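PfkB family carbohydrate kinase (Listeria grayi DSM 20601, PDB 4GM6) probably transfers a phosphate group from ATP to a sugar or sugar-derived substrate. Local coordinates at residues I75-P80 with A100-A105; V28-L33 with G158-L163; A259-L264 with E279-P284; Y250-T255 with D293-A298; D234-M239 with H267-G272. One frame throughout, in Å; residues are numbered along the deposited sequence. Where two conformers were deposited one is given.

Contact 1: I75-P80 with A100-A105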
# COMPACT_ATOMS: atom_id res chain seq x y z
N ILE C 75 9.69 32.23 9.21
CA ILE C 75 9.06 32.51 7.94
C ILE C 75 7.79 33.32 8.09
O ILE C 75 6.89 32.96 8.86
CB ILE C 75 8.73 31.22 7.16
CG1 ILE C 75 8.30 31.54 5.72
CG2 ILE C 75 7.62 30.43 7.86
CD1 ILE C 75 8.00 30.32 4.88
N ALA C 76 7.74 34.42 7.36
CA ALA C 76 6.52 35.22 7.25
C ALA C 76 5.62 34.54 6.21
O ALA C 76 5.95 34.51 5.02
CB ALA C 76 6.86 36.65 6.86
N THR C 77 4.49 33.99 6.65
CA THR C 77 3.58 33.32 5.73
C THR C 77 2.12 33.35 6.21
O THR C 77 1.84 33.80 7.32
CB THR C 77 4.02 31.88 5.45
OG1 THR C 77 3.53 31.47 4.17
CG2 THR C 77 3.50 30.94 6.54
N VAL C 78 1.20 32.89 5.36
CA VAL C 78 -0.22 32.89 5.70
C VAL C 78 -0.85 31.55 5.38
O VAL C 78 -0.65 31.01 4.28
CB VAL C 78 -1.00 33.96 4.91
CG1 VAL C 78 -2.48 33.91 5.28
CG2 VAL C 78 -0.41 35.35 5.15
N VAL C 79 -1.63 31.02 6.33
CA VAL C 79 -2.37 29.78 6.13
C VAL C 79 -3.80 29.89 6.68
O VAL C 79 -4.04 30.65 7.60
CB VAL C 79 -1.69 28.59 6.84
CG1 VAL C 79 -0.25 28.46 6.38
CG2 VAL C 79 -1.78 28.75 8.35
N PRO C 80 -4.74 29.11 6.13
CA PRO C 80 -6.09 29.16 6.67
C PRO C 80 -6.16 28.47 8.03
O PRO C 80 -5.42 27.52 8.27
CB PRO C 80 -6.90 28.37 5.64
CG PRO C 80 -5.93 27.35 5.13
CD PRO C 80 -4.61 28.11 5.05
N ALA C 100 6.27 31.68 14.74
CA ALA C 100 5.72 32.89 15.36
C ALA C 100 5.16 33.91 14.35
O ALA C 100 4.34 34.74 14.72
CB ALA C 100 6.77 33.56 16.25
N PHE C 101 5.62 33.87 13.11
CA PHE C 101 5.19 34.87 12.13
C PHE C 101 4.27 34.28 11.05
O PHE C 101 4.06 34.90 10.01
CB PHE C 101 6.39 35.61 11.52
CG PHE C 101 7.22 36.35 12.54
CD1 PHE C 101 7.00 37.70 12.79
CD2 PHE C 101 8.22 35.70 13.25
CE1 PHE C 101 7.75 38.38 13.73
CE2 PHE C 101 8.98 36.38 14.19
CZ PHE C 101 8.74 37.72 14.43
N VAL C 102 3.74 33.09 11.31
CA VAL C 102 2.73 32.51 10.46
C VAL C 102 1.42 33.19 10.83
O VAL C 102 1.08 33.29 12.01
CB VAL C 102 2.59 30.97 10.67
CG1 VAL C 102 1.39 30.41 9.90
CG2 VAL C 102 3.87 30.24 10.25
N VAL C 103 0.69 33.67 9.83
CA VAL C 103 -0.58 34.36 10.09
C VAL C 103 -1.74 33.50 9.58
O VAL C 103 -1.67 32.96 8.46
CB VAL C 103 -0.63 35.74 9.42
CG1 VAL C 103 -2.02 36.34 9.55
CG2 VAL C 103 0.42 36.68 10.02
N GLU C 104 -2.78 33.36 10.39
CA GLU C 104 -3.95 32.56 10.01
C GLU C 104 -5.02 33.46 9.38
O GLU C 104 -5.46 34.40 10.01
CB GLU C 104 -4.55 31.86 11.23
CG GLU C 104 -3.59 30.98 12.01
CD GLU C 104 -4.31 29.87 12.77
OE1 GLU C 104 -5.24 30.18 13.54
OE2 GLU C 104 -3.95 28.70 12.60
N ALA C 105 -5.43 33.17 8.16
CA ALA C 105 -6.48 33.95 7.52
C ALA C 105 -6.92 33.32 6.20
O ALA C 105 -6.25 32.42 5.68
CB ALA C 105 -6.02 35.38 7.29
O HOH W 1 7.45 32.41 11.19
O HOH W 2 -4.06 26.64 10.68
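Thr-77, Val-79 and Val-102 meet on one face of two adjacent parallel strands. CG2 of Thr-77 lies beside CG2 of Val-102 at 3.8 Å, the two side chains pointing the same way, while CG1 of Val-102 reaches CG2 of Val-79 at 3.9 Å. Val-102 can serve both because its CG1 is anti to the backbone N (chi1 172°) and its CG2 anti to the carbonyl carbon. On the other face Val-78 looks past Val-103, its CG1 3.4 Å from Val-103 O.

The backbone ladder sets this register. Val-103 N donates to Thr-77 O at 2.8 Å, Val-79 N to Val-103 O at 2.9 Å, and Ala-105 N to Val-79 O at 2.9 Å. Beyond the ladder, a water bridges Pro-80 O and Glu-104 OE2.

The strands belong to a beta-alpha-beta unit whose crossover helix 83-94 packs through Val-89 and Leu-92 on the Val-79 and Val-102 side. Phe-134 of helix 133-136 touches Thr-77 and Val-78. Strand 73-79, on the side away from strand 97-104, pairs with strand 27-30, and strand 97-104 is one of the two edge strands of this chain's large sheet.

Contact 2: V28-L33 with G158-L163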
# COMPACT_ATOMS: atom_id res chain seq x y z
N VAL C 28 15.62 34.87 7.85
CA VAL C 28 14.19 35.09 7.69
C VAL C 28 13.80 34.87 6.22
O VAL C 28 14.55 35.21 5.31
CB VAL C 28 13.76 36.50 8.19
CG1 VAL C 28 14.40 37.61 7.34
CG2 VAL C 28 12.25 36.64 8.20
N THR C 29 12.65 34.26 6.00
CA THR C 29 12.18 34.08 4.64
C THR C 29 10.69 34.42 4.48
O THR C 29 9.95 34.49 5.46
CB THR C 29 12.44 32.65 4.15
OG1 THR C 29 12.36 32.62 2.72
CG2 THR C 29 11.43 31.71 4.75
N ILE C 30 10.26 34.62 3.24
CA ILE C 30 8.89 35.02 2.94
C ILE C 30 8.36 34.18 1.79
O ILE C 30 8.99 34.06 0.74
CB ILE C 30 8.82 36.50 2.52
CG1 ILE C 30 9.32 37.39 3.66
CG2 ILE C 30 7.39 36.88 2.16
CD1 ILE C 30 9.53 38.83 3.26
N GLY C 31 7.20 33.58 1.99
CA GLY C 31 6.67 32.75 0.93
C GLY C 31 5.51 31.88 1.34
O GLY C 31 5.23 31.72 2.52
N GLU C 32 4.85 31.32 0.33
CA GLU C 32 3.66 30.53 0.53
C GLU C 32 4.00 29.05 0.63
O GLU C 32 4.84 28.56 -0.13
CB GLU C 32 2.71 30.75 -0.64
CG GLU C 32 1.49 29.85 -0.60
CD GLU C 32 0.47 30.20 -1.66
OE1 GLU C 32 0.83 30.85 -2.66
OE2 GLU C 32 -0.70 29.79 -1.50
N LEU C 33 3.32 28.34 1.54
CA LEU C 33 3.40 26.89 1.62
C LEU C 33 2.29 26.25 0.80
O LEU C 33 1.14 26.69 0.84
CB LEU C 33 3.29 26.41 3.07
CG LEU C 33 4.58 26.52 3.89
CD1 LEU C 33 4.67 27.93 4.44
CD2 LEU C 33 4.61 25.50 5.02
N GLY C 158 11.11 34.91 -6.73
CA GLY C 158 10.20 35.48 -7.71
C GLY C 158 8.80 34.89 -7.70
O GLY C 158 7.89 35.43 -8.33
N ILE C 159 8.63 33.78 -6.99
CA ILE C 159 7.31 33.15 -6.90
C ILE C 159 6.38 34.03 -6.09
O ILE C 159 5.25 34.33 -6.50
CB ILE C 159 7.40 31.74 -6.27
CG1 ILE C 159 8.03 30.77 -7.28
CG2 ILE C 159 6.03 31.25 -5.85
CD1 ILE C 159 8.48 29.47 -6.67
N THR C 160 6.87 34.48 -4.94
CA THR C 160 6.08 35.31 -4.05
C THR C 160 5.70 36.65 -4.67
O THR C 160 4.54 37.07 -4.62
CB THR C 160 6.84 35.52 -2.74
OG1 THR C 160 6.95 34.25 -2.09
CG2 THR C 160 6.11 36.50 -1.85
N ILE C 161 6.67 37.34 -5.27
CA ILE C 161 6.38 38.68 -5.79
C ILE C 161 5.45 38.63 -7.01
O ILE C 161 4.86 39.64 -7.37
CB ILE C 161 7.67 39.43 -6.15
CG1 ILE C 161 8.50 38.61 -7.15
CG2 ILE C 161 8.47 39.72 -4.89
CD1 ILE C 161 9.65 39.37 -7.78
N ALA C 162 5.31 37.46 -7.61
CA ALA C 162 4.42 37.28 -8.76
C ALA C 162 2.96 37.08 -8.35
O ALA C 162 2.05 37.19 -9.17
CB ALA C 162 4.89 36.09 -9.61
N LEU C 163 2.73 36.77 -7.07
CA LEU C 163 1.40 36.35 -6.66
C LEU C 163 0.40 37.50 -6.65
O LEU C 163 -0.78 37.33 -6.97
CB LEU C 163 1.45 35.63 -5.31
CG LEU C 163 2.15 34.26 -5.33
CD1 LEU C 163 2.14 33.60 -3.95
CD2 LEU C 163 1.53 33.33 -6.36
O HOH W 3 6.13 31.68 -2.28
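Thr-160 sits against the chain where strand 28-30 runs out into Gly-31, and here the contact is tight. Its OG1 is 3.4 Å from Gly-31 CA, and its CG2 is 4.2 Å from CG2 of Ile-30. The methyl reaches Ile-30 because it is anti to the backbone N, with OG1 swung beside that N at a chi1 of -66°. Gly-31 is almost fully extended, phi 168° and psi 167°, and the hydroxyl comes up against a backbone that carries no side chain there.

No direct hydrogen bond joins the two segments. A water does the work instead: it accepts from Glu-32 N at 2.9 Å and donates to Thr-160 OG1 at 2.7 Å. That hydroxyl is also hydrogen-bonded to Glu-59 OE2, so this buried polar atom is held by two partners.

The looser side lies toward Leu-163, which is partly exposed. The extended Glu-32 side chain crosses it at about a right angle, and the meeting comes down to OE1 against CD1 at 3.3 Å. The carboxylate itself is held from outside, through a salt bridge from OE1 to Arg-129 and a hydrogen bond from OE2 to Ser-132.

Strands 27-30 and 153-157 are parallel neighbours; the first runs out into Gly-31, and the second is followed directly by the weakly bonded helix 158-163. Such a gathering of loops at the C-terminal edge of a parallel sheet is characteristic of the ribokinase-like fold, where related kinases place their substrate site.

Contact 3: A259-L264 with E279-P284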
# COMPACT_ATOMS: atom_id res chain seq x y z
N ALA C 259 13.80 12.31 -18.11
CA ALA C 259 13.18 12.55 -16.82
C ALA C 259 13.85 11.73 -15.71
O ALA C 259 13.61 11.98 -14.53
CB ALA C 259 11.70 12.25 -16.89
N SER C 260 14.69 10.76 -16.10
CA SER C 260 15.37 9.89 -15.14
C SER C 260 16.90 10.08 -15.14
O SER C 260 17.61 9.38 -14.43
CB SER C 260 15.06 8.40 -15.43
OG SER C 260 13.71 8.10 -15.19
N HIS C 261 17.40 11.01 -15.93
CA HIS C 261 18.83 11.15 -16.07
C HIS C 261 19.21 12.60 -16.32
O HIS C 261 19.00 13.12 -17.41
CB HIS C 261 19.32 10.24 -17.19
CG HIS C 261 20.81 10.17 -17.32
ND1 HIS C 261 21.44 9.41 -18.28
CD2 HIS C 261 21.80 10.77 -16.61
CE1 HIS C 261 22.75 9.53 -18.15
NE2 HIS C 261 23.00 10.34 -17.13
N HIS C 262 19.76 13.25 -15.29
CA HIS C 262 20.21 14.63 -15.37
C HIS C 262 21.70 14.69 -15.03
O HIS C 262 22.20 13.88 -14.25
CB HIS C 262 19.49 15.50 -14.33
CG HIS C 262 18.04 15.75 -14.62
ND1 HIS C 262 17.29 16.64 -13.88
CD2 HIS C 262 17.21 15.25 -15.56
CE1 HIS C 262 16.04 16.64 -14.33
NE2 HIS C 262 15.98 15.82 -15.37
N LEU C 263 22.39 15.68 -15.60
CA LEU C 263 23.71 16.07 -15.13
C LEU C 263 23.52 17.37 -14.35
O LEU C 263 22.71 18.22 -14.73
CB LEU C 263 24.66 16.31 -16.31
CG LEU C 263 24.77 15.20 -17.37
CD1 LEU C 263 25.79 15.58 -18.45
CD2 LEU C 263 25.12 13.87 -16.73
N LEU C 264 24.23 17.52 -13.24
CA LEU C 264 24.06 18.69 -12.39
C LEU C 264 25.41 19.17 -11.94
O LEU C 264 26.22 18.39 -11.46
CB LEU C 264 23.23 18.33 -11.16
CG LEU C 264 22.69 19.55 -10.40
CD1 LEU C 264 21.48 20.11 -11.14
CD2 LEU C 264 22.31 19.15 -8.98
N GLU C 279 30.84 17.81 -12.10
CA GLU C 279 29.53 17.57 -12.67
C GLU C 279 29.04 16.19 -12.24
O GLU C 279 29.74 15.20 -12.46
CB GLU C 279 29.58 17.67 -14.18
CG GLU C 279 28.21 17.73 -14.84
CD GLU C 279 28.29 18.21 -16.27
OE1 GLU C 279 28.77 17.44 -17.14
OE2 GLU C 279 27.90 19.37 -16.54
N TYR C 280 27.88 16.13 -11.61
CA TYR C 280 27.28 14.86 -11.17
C TYR C 280 26.33 14.29 -12.21
O TYR C 280 25.55 15.02 -12.83
CB TYR C 280 26.47 15.05 -9.89
CG TYR C 280 27.29 15.33 -8.67
CD1 TYR C 280 27.82 14.30 -7.91
CD2 TYR C 280 27.54 16.63 -8.27
CE1 TYR C 280 28.58 14.55 -6.79
CE2 TYR C 280 28.30 16.90 -7.15
CZ TYR C 280 28.81 15.86 -6.41
OH TYR C 280 29.56 16.11 -5.30
N ALA C 281 26.38 12.97 -12.37
CA ALA C 281 25.39 12.26 -13.15
C ALA C 281 24.38 11.65 -12.18
O ALA C 281 24.75 10.87 -11.32
CB ALA C 281 26.06 11.20 -14.00
N ILE C 282 23.12 12.03 -12.31
CA ILE C 282 22.07 11.55 -11.42
C ILE C 282 21.12 10.66 -12.19
O ILE C 282 20.42 11.14 -13.09
CB ILE C 282 21.29 12.73 -10.82
CG1 ILE C 282 22.25 13.71 -10.13
CG2 ILE C 282 20.20 12.23 -9.89
CD1 ILE C 282 21.60 14.99 -9.63
N TYR C 283 21.06 9.38 -11.82
CA TYR C 283 20.14 8.45 -12.45
C TYR C 283 20.01 7.19 -11.61
O TYR C 283 21.01 6.67 -11.13
CB TYR C 283 20.62 8.09 -13.86
CG TYR C 283 19.94 6.84 -14.40
CD1 TYR C 283 20.51 5.59 -14.21
CD2 TYR C 283 18.72 6.92 -15.07
CE1 TYR C 283 19.90 4.45 -14.68
CE2 TYR C 283 18.11 5.79 -15.56
CZ TYR C 283 18.70 4.55 -15.36
OH TYR C 283 18.10 3.41 -15.82
N PRO C 284 18.77 6.72 -11.38
CA PRO C 284 17.53 7.38 -11.84
C PRO C 284 17.27 8.60 -10.96
O PRO C 284 18.08 8.91 -10.09
CB PRO C 284 16.45 6.31 -11.60
CG PRO C 284 16.97 5.54 -10.42
CD PRO C 284 18.48 5.52 -10.57
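His-262, Leu-264, Tyr-280 and Ile-282 share one face of a beta hairpin formed by antiparallel strands 261-270 and 273-282; Leu-263 and Ala-281 share the other. On the first face CD1 of Ile-282 reaches diagonally to CB of Leu-264 at 4.0 Å. The Tyr-280 ring leads away from its partner strand and only brushes it by an edge, CD2 lying 3.9 Å from Leu-264 O. His-262 likewise turns outward, and its ND1 is hydrogen-bonded to Arg-254. On the second face CD2 of Leu-263 lies against the methyl of Ala-281 at 3.9 Å. A chi1 of -51° sets the isobutyl group beside the backbone N, and with CD1 anti to CA, CD2 is left on the Ala-281 side.

Where the hairpin arms end, His-261 and Tyr-283 cross at about a right angle, their rings oblique with planes 52° apart. His-261 ND1 is hydrogen-bonded to Tyr-283 OH of the third subunit. Tyr-283 was modelled in two conformers, so its ring is less certain, and the peptide bond after it is cis. The hairpin also meets other copies: Leu-120 of the second subunit packs on Tyr-280 and Ile-282, and Pro-284 of the third on Ser-260.

Between these two segments four backbone hydrogen bonds form, as reciprocal pairs at His-262 with Ile-282 and Leu-264 with Tyr-280. Ile-282 N meets His-262 O at 2.8 Å, with a C=O...N angle of 174°.

Contact 4: Y250-T255 with D293-A298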
# COMPACT_ATOMS: atom_id res chain seq x y z
N TYR C 250 24.49 32.59 -8.05
CA TYR C 250 24.65 31.14 -7.92
C TYR C 250 23.52 30.44 -8.63
O TYR C 250 22.41 30.96 -8.70
CB TYR C 250 24.71 30.73 -6.45
CG TYR C 250 23.49 31.13 -5.64
CD1 TYR C 250 23.34 32.43 -5.17
CD2 TYR C 250 22.49 30.20 -5.33
CE1 TYR C 250 22.23 32.80 -4.43
CE2 TYR C 250 21.38 30.56 -4.59
CZ TYR C 250 21.25 31.86 -4.14
OH TYR C 250 20.15 32.23 -3.40
N ALA C 251 23.79 29.24 -9.14
CA ALA C 251 22.78 28.45 -9.82
C ALA C 251 23.36 27.09 -10.12
O ALA C 251 24.56 26.87 -9.94
CB ALA C 251 22.35 29.14 -11.11
N THR C 252 22.52 26.18 -10.58
CA THR C 252 23.02 24.90 -11.07
C THR C 252 22.91 24.88 -12.59
O THR C 252 22.04 25.51 -13.16
CB THR C 252 22.24 23.72 -10.50
OG1 THR C 252 20.84 23.95 -10.68
CG2 THR C 252 22.52 23.55 -9.02
N LYS C 253 23.83 24.19 -13.24
CA LYS C 253 23.66 23.94 -14.65
C LYS C 253 23.13 22.52 -14.76
O LYS C 253 23.79 21.57 -14.35
CB LYS C 253 24.97 24.10 -15.42
CG LYS C 253 24.82 23.84 -16.91
CD LYS C 253 26.14 23.94 -17.65
CE LYS C 253 26.04 23.27 -19.01
NZ LYS C 253 27.31 23.36 -19.78
N ARG C 254 21.92 22.40 -15.28
CA ARG C 254 21.24 21.12 -15.37
C ARG C 254 21.17 20.67 -16.82
O ARG C 254 20.65 21.38 -17.69
CB ARG C 254 19.83 21.24 -14.78
CG ARG C 254 19.11 19.91 -14.62
CD ARG C 254 17.69 20.12 -14.15
NE ARG C 254 17.63 20.66 -12.80
CZ ARG C 254 17.63 19.93 -11.70
NH1 ARG C 254 17.68 18.59 -11.78
NH2 ARG C 254 17.57 20.53 -10.51
N THR C 255 21.71 19.49 -17.09
CA THR C 255 21.61 18.93 -18.42
C THR C 255 20.59 17.80 -18.36
O THR C 255 20.85 16.74 -17.81
CB THR C 255 22.96 18.39 -18.89
OG1 THR C 255 23.96 19.38 -18.62
CG2 THR C 255 22.93 18.08 -20.38
N ASP C 293 16.05 24.34 -4.22
CA ASP C 293 15.94 24.88 -2.88
C ASP C 293 17.01 24.31 -1.97
O ASP C 293 17.45 24.96 -1.02
CB ASP C 293 14.55 24.62 -2.28
CG ASP C 293 13.45 25.19 -3.15
OD1 ASP C 293 13.67 26.24 -3.79
OD2 ASP C 293 12.36 24.58 -3.23
N ALA C 294 17.43 23.08 -2.25
CA ALA C 294 18.47 22.45 -1.47
C ALA C 294 19.79 23.12 -1.82
O ALA C 294 20.62 23.37 -0.95
CB ALA C 294 18.52 20.95 -1.74
N TYR C 295 19.98 23.39 -3.11
CA TYR C 295 21.16 24.12 -3.56
C TYR C 295 21.18 25.49 -2.92
O TYR C 295 22.17 25.91 -2.33
CB TYR C 295 21.18 24.25 -5.08
CG TYR C 295 22.47 24.85 -5.62
CD1 TYR C 295 23.65 24.11 -5.63
CD2 TYR C 295 22.51 26.14 -6.15
CE1 TYR C 295 24.83 24.64 -6.12
CE2 TYR C 295 23.69 26.68 -6.65
CZ TYR C 295 24.85 25.93 -6.64
OH TYR C 295 26.03 26.45 -7.15
N THR C 296 20.06 26.20 -3.02
CA THR C 296 20.01 27.57 -2.48
C THR C 296 20.36 27.58 -1.00
O THR C 296 21.15 28.41 -0.55
CB THR C 296 18.62 28.23 -2.69
OG1 THR C 296 18.43 28.47 -4.09
CG2 THR C 296 18.52 29.57 -1.93
N ALA C 297 19.77 26.66 -0.24
CA ALA C 297 20.01 26.62 1.21
C ALA C 297 21.46 26.27 1.50
O ALA C 297 22.07 26.80 2.44
CB ALA C 297 19.08 25.63 1.88
N ALA C 298 22.03 25.37 0.70
CA ALA C 298 23.41 24.95 0.94
C ALA C 298 24.37 26.10 0.66
O ALA C 298 25.34 26.31 1.39
CB ALA C 298 23.76 23.74 0.09
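The Tyr-295 ring carries the CG2 methyl of Thr-252 over the centre of one face, a CH-pi contact 3.6 Å from the centroid and 12° off the ring normal. The Tyr-250 ring is met at its edge instead: Tyr-295 CE2 lies near its plane, 3.9 Å from Tyr-250 CD2, and Thr-296 OG1 lies there too, 3.6 Å from CE2. The two tyrosines slide past each other in opposite directions. Tyr-250 sends its ring toward the helix with chi1 at 58°, CG between the backbone N and the carbonyl carbon, and its OH ends 3.4 Å from the CG2 methyl of Thr-296.

Strand 250-255 packs against helix 293-298, the two running at 142° to each other. Helix 291-304 starts within a Gly-Gly-Gly-Asp sequence that ends in Gly-292 and Asp-293, consistent with the GxGD signature of the PfkB family. Val-313 and Ala-316 of helix 309-323 also pack on Tyr-295.

No hydrogen bond crosses between strand and helix. Tyr-295 OH bonds instead to His-267 O on the next strand, while Thr-296 OG1 turns back to Gly-292 O within its own helix. These two hydroxyls are thus satisfied outside the pair of segments, and the meeting is carried largely by methyl groups and ring carbons.

Contact 5: D234-M239 with H267-G272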
# COMPACT_ATOMS: atom_id res chain seq x y z
N ASP C 234 30.22 34.95 -20.84
CA ASP C 234 30.30 35.33 -19.44
C ASP C 234 29.11 36.21 -19.07
O ASP C 234 29.23 37.43 -18.98
CB ASP C 234 31.63 36.04 -19.14
CG ASP C 234 31.93 36.10 -17.65
OD1 ASP C 234 30.97 35.92 -16.85
OD2 ASP C 234 33.11 36.32 -17.27
N TYR C 235 27.96 35.58 -18.86
CA TYR C 235 26.74 36.32 -18.57
C TYR C 235 26.76 36.94 -17.18
O TYR C 235 26.24 38.08 -16.99
CB TYR C 235 25.50 35.43 -18.77
CG TYR C 235 25.68 34.03 -18.25
CD1 TYR C 235 26.16 33.02 -19.07
CD2 TYR C 235 25.35 33.72 -16.94
CE1 TYR C 235 26.31 31.73 -18.59
CE2 TYR C 235 25.49 32.43 -16.46
CZ TYR C 235 25.98 31.45 -17.29
OH TYR C 235 26.13 30.18 -16.80
N TYR C 236 27.37 36.20 -16.20
CA TYR C 236 27.48 36.71 -14.84
C TYR C 236 28.22 38.04 -14.76
O TYR C 236 27.82 38.95 -14.03
CB TYR C 236 28.17 35.69 -13.93
CG TYR C 236 27.27 34.54 -13.51
CD1 TYR C 236 27.55 33.23 -13.89
CD2 TYR C 236 26.14 34.77 -12.74
CE1 TYR C 236 26.73 32.18 -13.51
CE2 TYR C 236 25.31 33.73 -12.36
CZ TYR C 236 25.60 32.44 -12.74
OH TYR C 236 24.77 31.41 -12.36
N GLN C 237 29.31 38.15 -15.52
CA GLN C 237 30.14 39.35 -15.49
C GLN C 237 29.32 40.57 -16.04
O GLN C 237 29.45 41.78 -15.56
CB GLN C 237 31.44 39.15 -16.34
CG GLN C 237 32.23 40.49 -16.46
CD GLN C 237 32.88 40.94 -15.11
OE1 GLN C 237 33.64 40.18 -14.51
NE2 GLN C 237 32.57 42.15 -14.64
N ALA C 238 28.42 40.13 -17.09
CA ALA C 238 27.59 41.19 -17.72
C ALA C 238 26.44 41.55 -16.76
O ALA C 238 26.04 42.73 -16.64
CB ALA C 238 27.06 40.71 -19.09
N MET C 239 25.91 40.55 -16.09
CA MET C 239 24.85 40.76 -15.16
C MET C 239 25.38 41.65 -14.05
O MET C 239 24.70 42.51 -13.56
CB MET C 239 24.35 39.41 -14.63
CG MET C 239 23.72 38.55 -15.71
SD MET C 239 23.46 36.85 -15.20
CE MET C 239 23.06 37.14 -13.49
N HIS C 267 27.29 26.33 -10.03
CA HIS C 267 28.08 27.51 -10.34
C HIS C 267 27.91 28.52 -9.21
O HIS C 267 26.82 28.70 -8.64
CB HIS C 267 27.62 28.17 -11.65
CG HIS C 267 27.90 27.36 -12.89
ND1 HIS C 267 27.24 27.57 -14.09
CD2 HIS C 267 28.75 26.32 -13.13
CE1 HIS C 267 27.67 26.70 -15.00
NE2 HIS C 267 28.59 25.92 -14.44
N LEU C 268 29.01 29.19 -8.88
CA LEU C 268 28.97 30.29 -7.94
C LEU C 268 29.96 31.37 -8.40
O LEU C 268 31.16 31.12 -8.48
CB LEU C 268 29.27 29.80 -6.52
CG LEU C 268 29.25 30.83 -5.39
CD1 LEU C 268 27.96 31.65 -5.41
CD2 LEU C 268 29.41 30.13 -4.05
N TRP C 269 29.43 32.56 -8.70
CA TRP C 269 30.22 33.66 -9.27
C TRP C 269 30.35 34.77 -8.24
O TRP C 269 29.36 35.25 -7.68
CB TRP C 269 29.55 34.19 -10.54
CG TRP C 269 30.34 35.23 -11.30
CD1 TRP C 269 31.05 35.04 -12.45
CD2 TRP C 269 30.49 36.62 -10.95
NE1 TRP C 269 31.65 36.22 -12.84
CE2 TRP C 269 31.32 37.20 -11.94
CE3 TRP C 269 30.01 37.42 -9.91
CZ2 TRP C 269 31.67 38.56 -11.92
CZ3 TRP C 269 30.37 38.77 -9.89
CH2 TRP C 269 31.19 39.32 -10.89
N THR C 270 31.59 35.20 -7.99
CA THR C 270 31.82 36.26 -7.04
C THR C 270 33.16 36.95 -7.27
O THR C 270 34.19 36.28 -7.46
CB THR C 270 31.70 35.78 -5.58
OG1 THR C 270 31.52 36.92 -4.70
CG2 THR C 270 32.91 34.98 -5.16
N GLN C 271 33.12 38.28 -7.27
CA GLN C 271 34.28 39.14 -7.52
C GLN C 271 35.09 38.69 -8.74
O GLN C 271 36.28 38.36 -8.62
CB GLN C 271 35.16 39.32 -6.27
CG GLN C 271 35.18 38.13 -5.32
CD GLN C 271 35.67 38.55 -3.93
OE1 GLN C 271 35.12 39.45 -3.31
NE2 GLN C 271 36.72 37.89 -3.44
N GLY C 272 34.44 38.58 -9.90
CA GLY C 272 35.14 38.39 -11.17
C GLY C 272 35.39 36.95 -11.56
O GLY C 272 35.89 36.68 -12.65
O HOH W 4 24.68 29.42 -14.66
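Helix 235-242 begins against the end of strand 261-270, and Tyr-236 and Trp-269 make the join. CB of Tyr-236 stands over the five-membered ring of the indole, 3.5 Å from its centroid, and CB of Trp-269 returns the contact over the tyrosine ring, 4.1 Å from that centroid. The ring planes are 23° apart but slid so far that they barely overlap; each ring is faced by the other's CB instead. The second face of the Tyr-236 ring is taken by CE2 of Tyr-235.

The indole face turned away from Tyr-236 has Gly-272 N 3.3 Å above its plane. Gln-271 and Gly-272 form the tight turn, close to type I', that links strands 261-270 and 273-282 as a hairpin, and the turn folds back over the tryptophan. At the indole edge Gln-237 OE1 lies in plane, 3.6 Å from CZ2, brought there by the bend in the glutamine chain (chi2 70°).

Asp-234 is the N-cap of the helix: its OD1 accepts from Gln-237 N at 3.1 Å, from 54° above the carboxylate plane.

At the other end of the contact a water gathers three side chains. It donates to Tyr-236 OH at 3.0 Å and is also bonded to Tyr-235 OH and, at 3.2 Å, to His-267 ND1 at the edge of the imidazole. Tyr-236 OH has a second partner in Ala-217 O.

All five contacts reach one large mixed sheet. Contact 1 lies at its 97-104 edge and contact 3 at its 273-282 edge, with centres 36 Å apart on opposite sides of the chain's centre. Contact 1 is nested inside the loop closed by contact 2, and strands 73-79 and 27-30 pair where they touch. Later in the chain contact 3 is nested within contact 4, while contact 5 alternates with both. Contacts 4 and 5, with centres 15 Å apart, are joined by a probable hydrogen bond between His-267 N and Ala-251 O; contacts 3 and 5 share strand 261-270. The N-terminal and C-terminal portions thus build opposite ends of a single sheet, and at contact 3 its far edge meets other subunits.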